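Local coordinates for protein phenol hydroxylase component phN (Pseudomonas stutzeri, PDB 3U52) that carries a diiron centre and, as the hydroxylase component of a bacterial multicomponent monooxygenase, probably hydroxylates phenol with dioxygen, at residues H109-G114 and S177-A182; K264-G269 and V297-N302; A305-L310 and R316-Q321; N461-D466 and Q472-I477. One frame throughout, in Å; residues are numbered along the deposited sequence.

In the fold
Contacts 1 and 2 are buried between helices of the largely helical chain, whereas contacts 3 and 4 are partly open to solvent. Contact 1 lies nearest the diiron centre and is wholly apolar; salt bridges from Asp181 to Lys264 and Arg268 tie it to contact 2. Contacts 2 and 3 both use helix 291-310, their centres about 9 Å apart, and Pro318 of contact 3 packs on Phe266 and Tyr299 of contact 2, so the two form one continuous aromatic-proline cluster. Contact 4 stands apart, its centre about 43 Å from that of contact 3; there a tyrosine ring takes a cysteine over one face and a glutamate at its edge, and its hydroxyl reaches another protein chain.

Contact 1: H109-G114 and S177-A182; sequences HAAFQG and SFFDDA
The ring of Phe179 is the flat group that matters here, and both Ala110 and Ala111 meet it obliquely, neither squarely over a face nor at an edge. The methyl of Ala110 is nearest, with its CB 3.4 Å from Phe179 CD2, and that of Ala111 follows at the ring's far end, CB to CZ of Phe179 3.6 Å. Between them the ring rests on the backbone of helix 105-121, CE2 of Phe179 lying 3.6 Å from Ala111 N. The ring gets there with chi1 at -130°, off the staggered positions. Ile194 and Phe198 of helix 187-216 also pack on Phe179. An alanine in place of Phe179 would probably open a gap beside both methyls and slacken the link between helices 105-121 and 173-184. The side chain of Ala111 comes within about 6 Å of an iron and touches the iron ligand Glu138. The contact thus places apolar surface, with small residues admitting a large ring, close to the diiron site, consistent with a hydrophobic surround for the metals.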
loop_
_atom_site.group_PDB
_atom_site.type_symbol
_atom_site.label_atom_id
_atom_site.label_comp_id
_atom_site.label_asym_id
_atom_site.label_seq_id
_atom_site.Cartn_x
_atom_site.Cartn_y
_atom_site.Cartn_z
ATOM N N HIS A 109 19.198 11.786 9.860
ATOM C CA HIS A 109 18.701 13.061 10.375
ATOM C C HIS A 109 19.799 14.141 10.414
ATOM O O HIS A 109 19.557 15.274 10.003
ATOM C CB HIS A 109 18.110 12.904 11.750
ATOM C CG HIS A 109 17.146 13.987 12.082
ATOM N ND1 HIS A 109 15.816 13.919 11.736
ATOM C CD2 HIS A 109 17.326 15.199 12.638
ATOM C CE1 HIS A 109 15.204 15.024 12.113
ATOM N NE2 HIS A 109 16.103 15.824 12.653
ATOM N N ALA A 110 20.989 13.794 10.914
ATOM C CA ALA A 110 22.184 14.635 10.727
ATOM C C ALA A 110 22.431 15.047 9.267
ATOM O O ALA A 110 22.816 16.188 9.011
ATOM C CB ALA A 110 23.389 13.937 11.254
ATOM N N ALA A 111 22.164 14.163 8.303
ATOM C CA ALA A 111 22.442 14.493 6.909
ATOM C C ALA A 111 21.391 15.518 6.435
ATOM O O ALA A 111 21.694 16.455 5.661
ATOM C CB ALA A 111 22.447 13.278 6.067
ATOM N N PHE A 112 20.171 15.363 6.937
ATOM C CA PHE A 112 19.115 16.349 6.644
ATOM C C PHE A 112 19.537 17.789 7.033
ATOM O O PHE A 112 19.438 18.698 6.227
ATOM C CB PHE A 112 17.785 15.943 7.293
ATOM C CG PHE A 112 16.913 17.113 7.667
ATOM C CD1 PHE A 112 16.435 18.016 6.673
ATOM C CD2 PHE A 112 16.541 17.298 8.981
ATOM C CE1 PHE A 112 15.639 19.068 6.998
ATOM C CE2 PHE A 112 15.719 18.411 9.354
ATOM C CZ PHE A 112 15.273 19.280 8.359
ATOM N N GLN A 113 20.002 17.976 8.274
ATOM C CA GLN A 113 20.499 19.288 8.716
ATOM C C GLN A 113 21.757 19.768 7.975
ATOM O O GLN A 113 21.852 20.933 7.669
ATOM C CB GLN A 113 20.807 19.276 10.217
ATOM C CG GLN A 113 19.918 18.425 11.048
ATOM C CD GLN A 113 20.246 18.493 12.489
ATOM O OE1 GLN A 113 20.947 17.612 13.038
ATOM N NE2 GLN A 113 19.780 19.555 13.134
ATOM N N GLY A 114 22.722 18.872 7.755
ATOM C CA GLY A 114 23.980 19.197 7.066
ATOM C C GLY A 114 23.740 19.592 5.620
ATOM O O GLY A 114 24.298 20.590 5.140
ATOM N N SER A 177 30.673 10.747 15.915
ATOM C CA SER A 177 31.840 11.566 15.632
ATOM C C SER A 177 32.197 11.605 14.132
ATOM O O SER A 177 32.743 12.604 13.652
ATOM C CB SER A 177 33.059 11.139 16.486
ATOM O OG SER A 177 33.553 9.889 16.049
ATOM N N PHE A 178 31.890 10.541 13.381
ATOM C CA PHE A 178 32.040 10.548 11.892
ATOM C C PHE A 178 31.242 11.698 11.300
ATOM O O PHE A 178 31.758 12.526 10.510
ATOM C CB PHE A 178 31.525 9.202 11.272
ATOM C CG PHE A 178 31.569 9.179 9.771
ATOM C CD1 PHE A 178 30.501 9.646 9.026
ATOM C CD2 PHE A 178 32.674 8.643 9.101
ATOM C CE1 PHE A 178 30.555 9.640 7.609
ATOM C CE2 PHE A 178 32.747 8.593 7.671
ATOM C CZ PHE A 178 31.724 9.123 6.940
ATOM N N PHE A 179 29.962 11.769 11.677
ATOM C CA PHE A 179 29.149 12.840 11.122
ATOM C C PHE A 179 29.390 14.245 11.732
ATOM O O PHE A 179 29.176 15.242 11.042
ATOM C CB PHE A 179 27.632 12.474 11.162
ATOM C CG PHE A 179 26.964 12.698 9.836
ATOM C CD1 PHE A 179 26.973 11.721 8.875
ATOM C CD2 PHE A 179 26.376 13.925 9.550
ATOM C CE1 PHE A 179 26.397 11.944 7.587
ATOM C CE2 PHE A 179 25.779 14.170 8.301
ATOM C CZ PHE A 179 25.793 13.182 7.318
ATOM N N ASP A 180 29.767 14.319 13.014
ATOM C CA ASP A 180 30.158 15.610 13.648
ATOM C C ASP A 180 31.375 16.157 12.928
ATOM O O ASP A 180 31.434 17.323 12.691
ATOM C CB ASP A 180 30.471 15.450 15.125
ATOM C CG ASP A 180 29.229 15.388 15.998
ATOM O OD1 ASP A 180 28.075 15.456 15.458
ATOM O OD2 ASP A 180 29.382 15.280 17.260
ATOM N N ASP A 181 32.329 15.301 12.564
ATOM C CA ASP A 181 33.538 15.687 11.824
ATOM C C ASP A 181 33.134 16.331 10.505
ATOM O O ASP A 181 33.542 17.462 10.215
ATOM C CB ASP A 181 34.419 14.428 11.681
ATOM C CG ASP A 181 35.828 14.689 11.114
ATOM O OD1 ASP A 181 36.070 15.697 10.444
ATOM O OD2 ASP A 181 36.691 13.803 11.307
ATOM N N ALA A 182 32.246 15.665 9.733
ATOM C CA ALA A 182 31.780 16.227 8.449
ATOM C C ALA A 182 31.018 17.551 8.597
ATOM O O ALA A 182 31.253 18.474 7.834
ATOM C CB ALA A 182 30.895 15.180 7.672
#

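Contact 2: K264-G269 and V297-N302; sequences KWFWRG and VYYEQN
Phe266 on helix 254-283 and Tyr299 on helix 291-310 face each other across a wide interval, their CA atoms 10.6 Å apart, so long side chains must bridge it. Both rings are swung out with CG anti to the backbone N, chi1 171° for Phe266 and 180° for Tyr299, and the side chains cross at about a right angle. Phe266 does the touching with one corner: CE2 lies over a face of the tyrosine, displaced toward the rim, 3.6 Å from Tyr299 CZ. The planes are inclined by 38° and the ring centroids stand 5.1 Å apart, which makes the pair oblique rather than a stack or a T. Near this point helix 291-310 widens into a pi-type turn, in which Asn302 N bonds to Val297 O at 3.2 Å. The tyrosine is steadied further by stacking with Trp295; its hydroxyl also lies very close to Gln321 OE1, probably hydrogen-bonded, though the modelled separation is doubtfully short. Two successive helices of the helical diiron-hydroxylase body are thus joined ring to ring beside apolar space that takes up xenon: one xenon touches Phe266, and Gly269 belongs to a xenon pocket.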
loop_
_atom_site.group_PDB
_atom_site.type_symbol
_atom_site.label_atom_id
_atom_site.label_comp_id
_atom_site.label_asym_id
_atom_site.label_seq_id
_atom_site.Cartn_x
_atom_site.Cartn_y
_atom_site.Cartn_z
ATOM N N LYS A 264 41.375 10.873 3.891
ATOM C CA LYS A 264 40.700 10.983 5.235
ATOM C C LYS A 264 39.321 10.253 5.294
ATOM O O LYS A 264 39.050 9.436 6.199
ATOM C CB LYS A 264 40.485 12.450 5.591
ATOM C CG LYS A 264 39.714 12.675 6.900
ATOM C CD LYS A 264 39.485 14.166 7.154
ATOM C CE LYS A 264 38.411 14.260 8.211
ATOM N NZ LYS A 264 38.204 15.731 8.556
ATOM N N TRP A 265 38.475 10.495 4.298
ATOM C CA TRP A 265 37.111 10.025 4.387
ATOM C C TRP A 265 37.003 8.591 3.925
ATOM O O TRP A 265 36.130 7.885 4.363
ATOM C CB TRP A 265 36.168 10.974 3.595
ATOM C CG TRP A 265 36.019 12.228 4.452
ATOM C CD1 TRP A 265 36.602 13.433 4.238
ATOM C CD2 TRP A 265 35.321 12.332 5.720
ATOM N NE1 TRP A 265 36.308 14.297 5.282
ATOM C CE2 TRP A 265 35.489 13.648 6.176
ATOM C CE3 TRP A 265 34.515 11.451 6.465
ATOM C CZ2 TRP A 265 34.902 14.124 7.392
ATOM C CZ3 TRP A 265 33.936 11.911 7.692
ATOM C CH2 TRP A 265 34.143 13.233 8.124
ATOM N N PHE A 266 37.878 8.168 3.014
ATOM C CA PHE A 266 38.012 6.722 2.795
ATOM C C PHE A 266 38.239 6.046 4.125
ATOM O O PHE A 266 37.548 5.047 4.440
ATOM C CB PHE A 266 39.182 6.323 1.862
ATOM C CG PHE A 266 39.418 4.838 1.848
ATOM C CD1 PHE A 266 40.513 4.282 2.522
ATOM C CD2 PHE A 266 38.475 3.988 1.224
ATOM C CE1 PHE A 266 40.698 2.903 2.561
ATOM C CE2 PHE A 266 38.687 2.577 1.230
ATOM C CZ PHE A 266 39.777 2.054 1.938
ATOM N N TRP A 267 39.204 6.551 4.893
ATOM C CA TRP A 267 39.653 5.843 6.082
ATOM C C TRP A 267 38.614 5.929 7.221
ATOM O O TRP A 267 38.268 4.930 7.826
ATOM C CB TRP A 267 41.075 6.239 6.517
ATOM C CG TRP A 267 41.501 5.320 7.639
ATOM C CD1 TRP A 267 41.480 5.586 8.971
ATOM C CD2 TRP A 267 42.011 3.985 7.506
ATOM N NE1 TRP A 267 41.909 4.496 9.669
ATOM C CE2 TRP A 267 42.232 3.493 8.797
ATOM C CE3 TRP A 267 42.269 3.150 6.412
ATOM C CZ2 TRP A 267 42.731 2.183 9.047
ATOM C CZ3 TRP A 267 42.770 1.854 6.651
ATOM C CH2 TRP A 267 42.997 1.390 7.949
ATOM N N ARG A 268 38.047 7.116 7.447
ATOM C CA ARG A 268 36.912 7.240 8.371
ATOM C C ARG A 268 35.668 6.399 7.971
ATOM O O ARG A 268 35.010 5.812 8.831
ATOM C CB ARG A 268 36.515 8.727 8.549
ATOM C CG ARG A 268 37.555 9.522 9.385
ATOM C CD ARG A 268 36.844 10.554 10.356
ATOM N NE ARG A 268 36.138 9.847 11.424
ATOM C CZ ARG A 268 35.807 10.380 12.592
ATOM N NH1 ARG A 268 36.088 11.640 12.845
ATOM N NH2 ARG A 268 35.163 9.659 13.502
ATOM N N GLY A 269 35.364 6.361 6.674
ATOM C CA GLY A 269 34.252 5.581 6.167
ATOM C C GLY A 269 34.530 4.095 6.362
ATOM O O GLY A 269 33.647 3.342 6.789
ATOM N N VAL A 297 33.600 -6.923 -4.028
ATOM C CA VAL A 297 32.775 -6.486 -5.140
ATOM C C VAL A 297 32.546 -4.985 -5.120
ATOM O O VAL A 297 32.759 -4.299 -6.113
ATOM C CB VAL A 297 31.427 -7.256 -5.131
ATOM C CG1 VAL A 297 30.458 -6.721 -6.232
ATOM C CG2 VAL A 297 31.728 -8.749 -5.298
ATOM N N TYR A 298 32.117 -4.454 -3.985
ATOM C CA TYR A 298 31.675 -3.078 -3.963
ATOM C C TYR A 298 32.816 -2.089 -3.870
ATOM O O TYR A 298 32.714 -0.998 -4.399
ATOM C CB TYR A 298 30.619 -2.844 -2.876
ATOM C CG TYR A 298 29.401 -3.662 -3.171
ATOM C CD1 TYR A 298 29.045 -4.725 -2.360
ATOM C CD2 TYR A 298 28.627 -3.397 -4.300
ATOM C CE1 TYR A 298 27.927 -5.495 -2.656
ATOM C CE2 TYR A 298 27.520 -4.156 -4.609
ATOM C CZ TYR A 298 27.173 -5.202 -3.789
ATOM O OH TYR A 298 26.057 -5.968 -4.095
ATOM N N TYR A 299 33.896 -2.451 -3.202
ATOM C CA TYR A 299 34.996 -1.531 -3.150
ATOM C C TYR A 299 36.089 -1.967 -4.084
ATOM O O TYR A 299 36.517 -1.166 -4.917
ATOM C CB TYR A 299 35.575 -1.303 -1.722
ATOM C CG TYR A 299 36.717 -0.312 -1.809
ATOM C CD1 TYR A 299 38.053 -0.747 -1.856
ATOM C CD2 TYR A 299 36.455 1.064 -1.957
ATOM C CE1 TYR A 299 39.094 0.155 -2.036
ATOM C CE2 TYR A 299 37.488 1.961 -2.136
ATOM C CZ TYR A 299 38.791 1.511 -2.190
ATOM O OH TYR A 299 39.805 2.464 -2.320
ATOM N N GLU A 300 36.605 -3.182 -3.965
ATOM C CA GLU A 300 37.807 -3.489 -4.771
ATOM C C GLU A 300 37.516 -3.423 -6.301
ATOM O O GLU A 300 38.269 -2.809 -7.050
ATOM C CB GLU A 300 38.449 -4.818 -4.366
ATOM C CG GLU A 300 39.116 -4.741 -2.993
ATOM C CD GLU A 300 39.749 -6.050 -2.568
ATOM O OE1 GLU A 300 39.567 -6.454 -1.401
ATOM O OE2 GLU A 300 40.411 -6.679 -3.410
ATOM N N GLN A 301 36.396 -3.990 -6.740
ATOM C CA GLN A 301 36.057 -3.984 -8.166
ATOM C C GLN A 301 35.467 -2.668 -8.608
ATOM O O GLN A 301 36.048 -1.971 -9.458
ATOM C CB GLN A 301 35.145 -5.174 -8.495
ATOM C CG GLN A 301 35.925 -6.507 -8.376
ATOM C CD GLN A 301 35.096 -7.778 -8.572
ATOM O OE1 GLN A 301 33.873 -7.751 -8.860
ATOM N NE2 GLN A 301 35.769 -8.920 -8.411
ATOM N N ASN A 302 34.322 -2.285 -8.048
ATOM C CA ASN A 302 33.641 -1.058 -8.504
ATOM C C ASN A 302 34.457 0.221 -8.231
ATOM O O ASN A 302 34.611 1.077 -9.100
ATOM C CB ASN A 302 32.239 -0.954 -7.887
ATOM C CG ASN A 302 31.292 -2.072 -8.335
ATOM O OD1 ASN A 302 31.613 -2.885 -9.202
ATOM N ND2 ASN A 302 30.120 -2.120 -7.726
#

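Contact 3: A305-L310 and R316-Q321; sequences ALFKDL and RPPKYQ
Phe307 and Pro318 make the tight half of this contact, in a CH-pi arrangement. Pro318 CD sits over the centre of the phenylalanine ring, 3.7 Å from its centroid and 13° off the normal, and Pro318 CG adds a second touch at 3.8 Å from Phe307 CZ. With chi1 at -81°, roughly anti to its carbonyl carbon, the ring leans off helix 291-310 toward the proline; Ile262 and Ile315 pack on it as well. The adjoining residues are held more loosely. Phe307 CD2 lies 3.9 Å from both Pro317 CA and Arg316 O, approached obliquely, while the two CB atoms of Phe307 and Pro317 remain 4.4 Å apart. On the solvent side the exposed Arg316 has its CB directed away from the helix, and its chain runs back along its own segment. Its NH1 donates to Pro317 O at 2.9 Å, a bent bond with an angle of 137° at the hydrogen, and its NH2 forms a salt bridge with Asp263. The same aspartate accepts from Lys319 N, at the start of the corner where a type II beta turn, Pro318 to Gln321, leads into helix 321-327. The chemistry is therefore divided: dispersion and CH-pi forces fix the loop to the helix on the inner side, whereas charge and backbone bonding shape its outer side.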
loop_
_atom_site.group_PDB
_atom_site.type_symbol
_atom_site.label_atom_id
_atom_site.label_comp_id
_atom_site.label_asym_id
_atom_site.label_seq_id
_atom_site.Cartn_x
_atom_site.Cartn_y
_atom_site.Cartn_z
ATOM N N ALA A 305 37.536 0.724 -10.490
ATOM C CA ALA A 305 37.174 1.306 -11.775
ATOM C C ALA A 305 36.948 2.815 -11.592
ATOM O O ALA A 305 37.443 3.615 -12.376
ATOM C CB ALA A 305 35.946 0.633 -12.352
ATOM N N LEU A 306 36.220 3.220 -10.558
ATOM C CA LEU A 306 36.062 4.660 -10.294
ATOM C C LEU A 306 37.405 5.380 -10.127
ATOM O O LEU A 306 37.579 6.472 -10.638
ATOM C CB LEU A 306 35.198 4.913 -9.047
ATOM C CG LEU A 306 35.250 6.399 -8.602
ATOM C CD1 LEU A 306 34.435 7.263 -9.561
ATOM C CD2 LEU A 306 34.756 6.505 -7.180
ATOM N N PHE A 307 38.327 4.806 -9.367
ATOM C CA PHE A 307 39.621 5.471 -9.160
ATOM C C PHE A 307 40.500 5.484 -10.405
ATOM O O PHE A 307 41.298 6.396 -10.565
ATOM C CB PHE A 307 40.340 5.007 -7.859
ATOM C CG PHE A 307 39.810 5.695 -6.636
ATOM C CD1 PHE A 307 38.869 5.089 -5.816
ATOM C CD2 PHE A 307 40.176 7.002 -6.360
ATOM C CE1 PHE A 307 38.329 5.783 -4.701
ATOM C CE2 PHE A 307 39.631 7.685 -5.263
ATOM C CZ PHE A 307 38.698 7.090 -4.467
ATOM N N LYS A 308 40.295 4.531 -11.319
ATOM C CA LYS A 308 40.938 4.571 -12.649
ATOM C C LYS A 308 40.404 5.742 -13.482
ATOM O O LYS A 308 41.158 6.427 -14.160
ATOM C CB LYS A 308 40.739 3.247 -13.400
ATOM C CG LYS A 308 41.983 2.779 -14.203
ATOM C CD LYS A 308 41.928 1.236 -14.407
ATOM C CE LYS A 308 43.306 0.617 -14.788
ATOM N NZ LYS A 308 43.226 -0.733 -15.489
ATOM N N ASP A 309 39.098 5.973 -13.413
ATOM C CA ASP A 309 38.443 7.156 -13.976
ATOM C C ASP A 309 39.077 8.463 -13.441
ATOM O O ASP A 309 39.336 9.371 -14.216
ATOM C CB ASP A 309 36.948 7.052 -13.631
ATOM C CG ASP A 309 36.048 7.992 -14.430
ATOM O OD1 ASP A 309 35.923 7.785 -15.665
ATOM O OD2 ASP A 309 35.377 8.877 -13.799
ATOM N N LEU A 310 39.366 8.552 -12.141
ATOM C CA LEU A 310 39.836 9.796 -11.526
ATOM C C LEU A 310 41.329 10.087 -11.780
ATOM O O LEU A 310 41.805 11.212 -11.540
ATOM C CB LEU A 310 39.502 9.828 -9.997
ATOM C CG LEU A 310 38.013 9.749 -9.574
ATOM C CD1 LEU A 310 37.830 9.965 -8.054
ATOM C CD2 LEU A 310 37.186 10.783 -10.310
ATOM N N ARG A 316 45.013 9.714 -7.089
ATOM C CA ARG A 316 45.417 8.297 -6.893
ATOM C C ARG A 316 44.422 7.624 -5.926
ATOM O O ARG A 316 43.650 8.315 -5.262
ATOM C CB ARG A 316 46.848 8.187 -6.354
ATOM C CG ARG A 316 47.048 9.016 -5.090
ATOM C CD ARG A 316 48.170 8.586 -4.169
ATOM N NE ARG A 316 48.276 9.522 -3.047
ATOM C CZ ARG A 316 47.482 9.496 -1.971
ATOM N NH1 ARG A 316 46.539 8.564 -1.857
ATOM N NH2 ARG A 316 47.626 10.393 -1.008
ATOM N N PRO A 317 44.423 6.270 -5.866
ATOM C CA PRO A 317 43.493 5.605 -4.928
ATOM C C PRO A 317 43.799 6.007 -3.479
ATOM O O PRO A 317 44.956 6.449 -3.152
ATOM C CB PRO A 317 43.724 4.096 -5.178
ATOM C CG PRO A 317 44.556 4.000 -6.435
ATOM C CD PRO A 317 45.251 5.308 -6.652
ATOM N N PRO A 318 42.805 5.863 -2.570
ATOM C CA PRO A 318 43.062 6.293 -1.177
ATOM C C PRO A 318 44.255 5.608 -0.488
ATOM O O PRO A 318 44.522 4.409 -0.680
ATOM C CB PRO A 318 41.744 5.948 -0.427
ATOM C CG PRO A 318 40.749 5.755 -1.496
ATOM C CD PRO A 318 41.437 5.314 -2.739
ATOM N N LYS A 319 44.964 6.396 0.302
ATOM C CA LYS A 319 46.072 5.909 1.141
ATOM C C LYS A 319 45.570 4.813 2.100
ATOM O O LYS A 319 44.464 4.915 2.651
ATOM C CB LYS A 319 46.605 7.139 1.899
ATOM C CG LYS A 319 47.873 6.980 2.649
ATOM C CD LYS A 319 48.399 8.350 3.045
ATOM C CE LYS A 319 47.437 9.035 3.982
ATOM N NZ LYS A 319 48.046 10.225 4.631
ATOM N N TYR A 320 46.372 3.758 2.292
ATOM C CA TYR A 320 45.995 2.588 3.109
ATOM C C TYR A 320 44.825 1.749 2.565
ATOM O O TYR A 320 44.332 0.919 3.300
ATOM C CB TYR A 320 45.741 2.901 4.622
ATOM C CG TYR A 320 46.835 3.743 5.234
ATOM C CD1 TYR A 320 46.588 5.047 5.649
ATOM C CD2 TYR A 320 48.131 3.254 5.334
ATOM C CE1 TYR A 320 47.621 5.840 6.138
ATOM C CE2 TYR A 320 49.149 4.026 5.846
ATOM C CZ TYR A 320 48.900 5.304 6.233
ATOM O OH TYR A 320 49.952 6.046 6.748
ATOM N N GLN A 321 44.403 1.911 1.311
ATOM C CA GLN A 321 43.318 1.040 0.852
ATOM C C GLN A 321 43.788 -0.420 0.911
ATOM O O GLN A 321 42.979 -1.280 1.184
ATOM C CB GLN A 321 42.768 1.413 -0.541
ATOM C CG GLN A 321 43.672 1.022 -1.675
ATOM C CD GLN A 321 43.017 1.071 -3.035
ATOM O OE1 GLN A 321 41.848 1.438 -3.194
ATOM N NE2 GLN A 321 43.786 0.708 -4.045
#

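Contact 4: N461-D466 and Q472-I477; sequences NCEGGD and QKYYHI
Tyr474 OH is hydrogen-bonded to a polar side chain on the chain of another protein; across the contact itself, the ring below that hydroxyl carries the packing. Cys462 lies over one face, its CA 3.8 Å from the Tyr474 centroid and only 6° off the normal, and its CB 3.7 Å from Tyr474 CD1. The thiol reaches farther to the side: SG stands 4.5 Å from the centroid of Tyr474 in an oblique sulfur-aromatic contact. Glu463 comes to the edge instead, with OE1 3.4 Å from Tyr474 CE2 and the carboxylate plane turned 70° from the ring; a carboxylate beside aromatic hydrogens is probably mildly favourable. Tyr474 reaches this place with CG anti to the backbone N, chi1 -165°. A leucine in place of Tyr474 would probably leave Cys462 without the flat surface against its CA, and the group on the neighbouring chain without its hydroxyl partner. Asp466, at the N-cap of helix 467-474, bonds to Thr469, and His476 has positive phi just beyond the helix. The arrangement is that of a short helix that brings Tyr474, near its C-terminal end, back against the loop that leads into it.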
loop_
_atom_site.group_PDB
_atom_site.type_symbol
_atom_site.label_atom_id
_atom_site.label_comp_id
_atom_site.label_asym_id
_atom_site.label_seq_id
_atom_site.Cartn_x
_atom_site.Cartn_y
_atom_site.Cartn_z
ATOM N N ASN A 461 31.628 12.634 33.823
ATOM C CA ASN A 461 30.605 13.315 32.973
ATOM C C ASN A 461 29.430 12.450 32.451
ATOM O O ASN A 461 28.643 12.888 31.594
ATOM C CB ASN A 461 31.278 14.102 31.832
ATOM C CG ASN A 461 32.125 15.242 32.355
ATOM O OD1 ASN A 461 31.924 15.687 33.484
ATOM N ND2 ASN A 461 33.078 15.719 31.554
ATOM N N CYS A 462 29.288 11.254 33.002
ATOM C CA CYS A 462 28.326 10.285 32.529
ATOM C C CYS A 462 27.478 9.796 33.687
ATOM O O CYS A 462 27.117 8.607 33.785
ATOM C CB CYS A 462 29.051 9.140 31.829
ATOM S SG CYS A 462 29.911 9.701 30.323
ATOM N N GLU A 463 27.225 10.742 34.591
ATOM C CA GLU A 463 26.209 10.647 35.650
ATOM C C GLU A 463 26.264 9.315 36.343
ATOM O O GLU A 463 25.276 8.555 36.352
ATOM C CB GLU A 463 24.825 10.982 35.056
ATOM C CG GLU A 463 24.859 12.403 34.437
ATOM C CD GLU A 463 23.668 12.740 33.554
ATOM O OE1 GLU A 463 23.840 13.569 32.623
ATOM O OE2 GLU A 463 22.564 12.189 33.794
ATOM N N GLY A 464 27.440 9.039 36.902
ATOM C CA GLY A 464 27.804 7.718 37.347
ATOM C C GLY A 464 29.317 7.509 37.357
ATOM O O GLY A 464 30.052 7.958 36.459
ATOM N N GLY A 465 29.773 6.822 38.398
ATOM C CA GLY A 465 31.153 6.360 38.492
ATOM C C GLY A 465 31.213 4.858 38.295
ATOM O O GLY A 465 32.123 4.361 37.598
ATOM N N ASP A 466 30.253 4.133 38.896
ATOM C CA ASP A 466 30.151 2.701 38.666
ATOM C C ASP A 466 29.300 2.370 37.425
ATOM O O ASP A 466 28.379 3.108 37.061
ATOM C CB ASP A 466 29.718 1.921 39.918
ATOM C CG ASP A 466 28.225 2.018 40.206
ATOM O OD1 ASP A 466 27.637 3.080 39.933
ATOM O OD2 ASP A 466 27.645 1.037 40.736
ATOM N N GLN A 472 22.398 2.109 33.201
ATOM C CA GLN A 472 20.967 2.278 33.475
ATOM C C GLN A 472 20.536 3.741 33.466
ATOM O O GLN A 472 19.523 4.094 32.825
ATOM C CB GLN A 472 20.565 1.617 34.827
ATOM C CG GLN A 472 19.028 1.748 35.157
ATOM C CD GLN A 472 18.193 0.842 34.274
ATOM O OE1 GLN A 472 18.304 -0.392 34.339
ATOM N NE2 GLN A 472 17.383 1.457 33.389
ATOM N N LYS A 473 21.279 4.611 34.158
ATOM C CA LYS A 473 20.792 5.990 34.358
ATOM C C LYS A 473 21.219 6.988 33.290
ATOM O O LYS A 473 20.459 7.906 32.982
ATOM C CB LYS A 473 21.132 6.527 35.771
ATOM C CG LYS A 473 20.348 5.820 36.934
ATOM C CD LYS A 473 18.824 6.192 36.938
ATOM C CE LYS A 473 17.942 5.202 37.713
ATOM N NZ LYS A 473 18.483 4.890 39.087
ATOM N N TYR A 474 22.429 6.825 32.739
ATOM C CA TYR A 474 22.909 7.707 31.682
ATOM C C TYR A 474 22.482 7.215 30.311
ATOM O O TYR A 474 21.927 7.992 29.520
ATOM C CB TYR A 474 24.443 7.869 31.739
ATOM C CG TYR A 474 24.980 9.029 30.907
ATOM C CD1 TYR A 474 25.916 8.807 29.888
ATOM C CD2 TYR A 474 24.514 10.330 31.094
ATOM C CE1 TYR A 474 26.390 9.865 29.114
ATOM C CE2 TYR A 474 25.003 11.406 30.343
ATOM C CZ TYR A 474 25.923 11.148 29.345
ATOM O OH TYR A 474 26.405 12.192 28.609
ATOM N N TYR A 475 22.724 5.923 30.047
ATOM C CA TYR A 475 22.440 5.343 28.743
ATOM C C TYR A 475 20.987 5.016 28.511
ATOM O O TYR A 475 20.578 4.874 27.338
ATOM C CB TYR A 475 23.283 4.056 28.498
ATOM C CG TYR A 475 24.767 4.295 28.362
ATOM C CD1 TYR A 475 25.296 5.570 28.317
ATOM C CD2 TYR A 475 25.637 3.221 28.238
ATOM C CE1 TYR A 475 26.674 5.765 28.172
ATOM C CE2 TYR A 475 26.969 3.405 28.076
ATOM C CZ TYR A 475 27.491 4.639 28.052
ATOM O OH TYR A 475 28.855 4.701 27.849
ATOM N N HIS A 476 20.225 4.862 29.604
ATOM C CA HIS A 476 18.844 4.356 29.579
ATOM C C HIS A 476 18.785 2.963 29.028
ATOM O O HIS A 476 17.783 2.607 28.449
ATOM C CB HIS A 476 17.952 5.237 28.693
ATOM C CG HIS A 476 17.647 6.584 29.279
ATOM N ND1 HIS A 476 16.731 7.447 28.711
ATOM C CD2 HIS A 476 18.136 7.224 30.358
ATOM C CE1 HIS A 476 16.668 8.558 29.424
ATOM N NE2 HIS A 476 17.526 8.454 30.415
ATOM N N ILE A 477 19.868 2.189 29.143
ATOM C CA ILE A 477 19.829 0.760 28.853
ATOM C C ILE A 477 19.208 0.025 30.046
ATOM O O ILE A 477 19.678 0.151 31.190
ATOM C CB ILE A 477 21.246 0.243 28.409
ATOM C CG1 ILE A 477 21.543 0.748 26.968
ATOM C CG2 ILE A 477 21.375 -1.282 28.545
ATOM C CD1 ILE A 477 22.992 0.815 26.570
#